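PDB 3IC8: GST N-terminal domain-containing protein from Pseudomonas syringae pv. tomato, which is of unknown function but belongs to the glutathione S-transferase-like proteins and may bind glutathione. Local coordinates for the interface of chains A and B. Residues are numbered along the deposited sequence; one frame, centred on the assembly and turned at random. Chains: chain A/B, uncharacterized GST-like proteinprotein.

The interface of chains A and B. Residues chain A 193, 202-203, 205-206, 208-209, 212; chain B 38.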
ATOM      1  N   LYS A 193      -4.634 -17.079   3.982  1.00 23.12           N
ATOM      2  CA  LYS A 193      -3.537 -16.600   4.782  1.00 23.08           C
ATOM      3  C   LYS A 193      -3.977 -15.681   5.914  1.00 23.16           C
ATOM      4  O   LYS A 193      -3.180 -15.181   6.660  1.00 23.23           O
ATOM      5  CB  LYS A 193      -2.546 -15.889   3.882  1.00 22.82           C
ATOM      6  CG  LYS A 193      -1.757 -16.782   3.025  1.00 24.17           C
ATOM      7  CD  LYS A 193      -0.583 -16.084   2.451  1.00 26.20           C
ATOM      8  CE  LYS A 193       0.677 -16.632   3.027  1.00 27.71           C
ATOM      9  NZ  LYS A 193       1.711 -15.632   3.272  1.00 30.32           N
ATOM     10  N   VAL A 202      -1.412 -22.038   1.156  1.00 23.70           N
ATOM     11  CA  VAL A 202      -0.673 -21.191   0.265  1.00 24.40           C
ATOM     12  C   VAL A 202       0.833 -21.359   0.304  1.00 25.45           C
ATOM     13  O   VAL A 202       1.499 -21.356  -0.692  1.00 25.51           O
ATOM     14  CB  VAL A 202      -1.062 -19.759   0.471  1.00 24.36           C
ATOM     15  CG1 VAL A 202      -0.582 -18.952  -0.626  1.00 23.03           C
ATOM     16  CG2 VAL A 202      -2.500 -19.675   0.513  1.00 23.30           C
ATOM     17  N   ASP A 203       1.346 -21.419   1.519  1.00 26.90           N
ATOM     18  CA  ASP A 203       2.769 -21.395   1.842  1.00 27.57           C
ATOM     19  C   ASP A 203       3.541 -22.587   1.337  1.00 28.03           C
ATOM     20  O   ASP A 203       4.674 -22.484   0.956  1.00 28.08           O
ATOM     21  CB  ASP A 203       2.970 -21.229   3.345  1.00 27.70           C
ATOM     22  CG  ASP A 203       2.723 -19.821   3.815  1.00 28.58           C
ATOM     23  OD1 ASP A 203       2.399 -18.973   2.993  1.00 28.24           O
ATOM     24  OD2 ASP A 203       2.836 -19.569   5.017  1.00 30.54           O
ATOM     25  N   TYR A 205       3.281 -24.037  -1.316  1.00 28.36           N
ATOM     26  CA  TYR A 205       3.709 -23.882  -2.677  1.00 27.92           C
ATOM     27  C   TYR A 205       4.283 -22.511  -2.864  1.00 28.02           C
ATOM     28  O   TYR A 205       3.628 -21.602  -3.248  1.00 28.03           O
ATOM     29  CB  TYR A 205       2.555 -24.137  -3.618  1.00 27.28           C
ATOM     30  CG  TYR A 205       1.704 -25.255  -3.145  1.00 25.98           C
ATOM     31  CD1 TYR A 205       0.836 -25.070  -2.112  1.00 26.34           C
ATOM     32  CD2 TYR A 205       1.778 -26.497  -3.710  1.00 23.41           C
ATOM     33  CE1 TYR A 205       0.066 -26.076  -1.662  1.00 26.26           C
ATOM     34  CE2 TYR A 205       1.015 -27.506  -3.264  1.00 22.91           C
ATOM     35  CZ  TYR A 205       0.160 -27.296  -2.233  1.00 25.37           C
ATOM     36  OH  TYR A 205      -0.642 -28.284  -1.762  1.00 24.58           O
ATOM     37  N   PRO A 206       5.565 -22.419  -2.605  1.00 28.24           N
ATOM     38  CA  PRO A 206       6.349 -21.193  -2.570  1.00 28.28           C
ATOM     39  C   PRO A 206       6.501 -20.429  -3.877  1.00 28.08           C
ATOM     40  O   PRO A 206       6.736 -19.250  -3.870  1.00 28.88           O
ATOM     41  CB  PRO A 206       7.707 -21.685  -2.088  1.00 28.36           C
ATOM     42  CG  PRO A 206       7.523 -23.129  -1.754  1.00 28.12           C
ATOM     43  CD  PRO A 206       6.092 -23.401  -1.670  1.00 27.96           C
ATOM     44  N   VAL A 208       4.358 -19.521  -5.991  1.00 24.94           N
ATOM     45  CA  VAL A 208       3.237 -18.624  -6.192  1.00 23.54           C
ATOM     46  C   VAL A 208       3.334 -17.254  -5.557  1.00 22.84           C
ATOM     47  O   VAL A 208       2.593 -16.384  -5.907  1.00 23.16           O
ATOM     48  CB  VAL A 208       1.910 -19.253  -5.764  1.00 23.74           C
ATOM     49  CG1 VAL A 208       1.833 -20.658  -6.200  1.00 21.76           C
ATOM     50  CG2 VAL A 208       1.718 -19.117  -4.316  1.00 23.07           C
ATOM     51  N   SER A 209       4.229 -17.094  -4.606  1.00 21.57           N
ATOM     52  CA  SER A 209       4.346 -15.881  -3.821  1.00 20.25           C
ATOM     53  C   SER A 209       4.731 -14.638  -4.584  1.00 19.22           C
ATOM     54  O   SER A 209       4.250 -13.579  -4.310  1.00 18.65           O
ATOM     55  CB  SER A 209       5.325 -16.100  -2.697  1.00 20.10           C
ATOM     56  OG  SER A 209       6.633 -15.879  -3.139  1.00 21.49           O
ATOM     57  N   LEU A 212       1.759 -13.617  -6.382  1.00 12.45           N
ATOM     58  CA  LEU A 212       0.792 -13.221  -5.401  1.00 12.43           C
ATOM     59  C   LEU A 212       1.045 -11.832  -4.802  1.00 12.73           C
ATOM     60  O   LEU A 212       0.143 -11.055  -4.638  1.00 13.28           O
ATOM     61  CB  LEU A 212       0.677 -14.287  -4.325  1.00 11.82           C
ATOM     62  CG  LEU A 212      -0.283 -14.069  -3.173  1.00 10.00           C
ATOM     63  CD1 LEU A 212      -1.662 -13.904  -3.646  1.00  8.93           C
ATOM     64  CD2 LEU A 212      -0.203 -15.177  -2.208  1.00  6.96           C
TER
HETATM   65  N   MSE B  38       6.880 -16.936   3.024  1.00 28.92           N
HETATM   66  CA  MSE B  38       6.309 -18.263   3.096  1.00 29.56           C
HETATM   67  C   MSE B  38       7.165 -19.306   3.806  1.00 29.94           C
HETATM   68  O   MSE B  38       6.680 -19.997   4.662  1.00 29.92           O
HETATM   69  CB  MSE B  38       5.918 -18.753   1.692  1.00 20.00           C
HETATM   70  CG  MSE B  38       4.428 -18.588   1.319  1.00 20.00           C
HETATM   71 SE   MSE B  38       3.916 -18.217  -0.545  1.00 20.00          SE
HETATM   72  CE  MSE B  38       2.579 -16.899  -0.183  1.00 20.00           C
TER
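The carboxylate oxygen OD1 of A:Asp203 forms a salt bridge with A:Lys193 NZ at 3.4 Å, and this ion pair walls one side of a pocket that takes up the selenomethionine B:Met38. The pocket belongs to the C-terminal, helical part of a glutathione S-transferase-like chain, where helix 200-203, the 3-10 helix 206-208 and helix 209-216 meet the end of helix 180-192; B:Met38 enters it from a loop of the other copy. Its insertion is shown by 153 Å² of its surface hidden by chain A. The side chain passes obliquely beside A:Asp203; the carboxylate carbon CG of A:Asp203 lies 3.3 Å from the methylene CG of B:Met38, while the still shorter approach of OD1 is doubtful. Opposite the aspartate, CB of A:Ser209 packs on SE of B:Met38 at 3.3 Å. Bends at chi2 (147°) and chi3 (-138°) carry the methyl deeper: CE of B:Met38 lies 3.7 Å from CE of A:Lys193, and the two side chains cross at about a right angle. CG1 of A:Val202 and CD2 of A:Leu212 each reach CE of B:Met38 at 3.8 Å. In A:Leu212, CG anti to the backbone N and the chi2 rotation together turn CD2 toward that methyl. The salt bridge should restrain both charged chains as they flank the apolar tip. The chains are copies of one protein in a deposited assembly of four, their whole interface is not an exact two-fold, and the structure alone does not show whether this contact forms in solution.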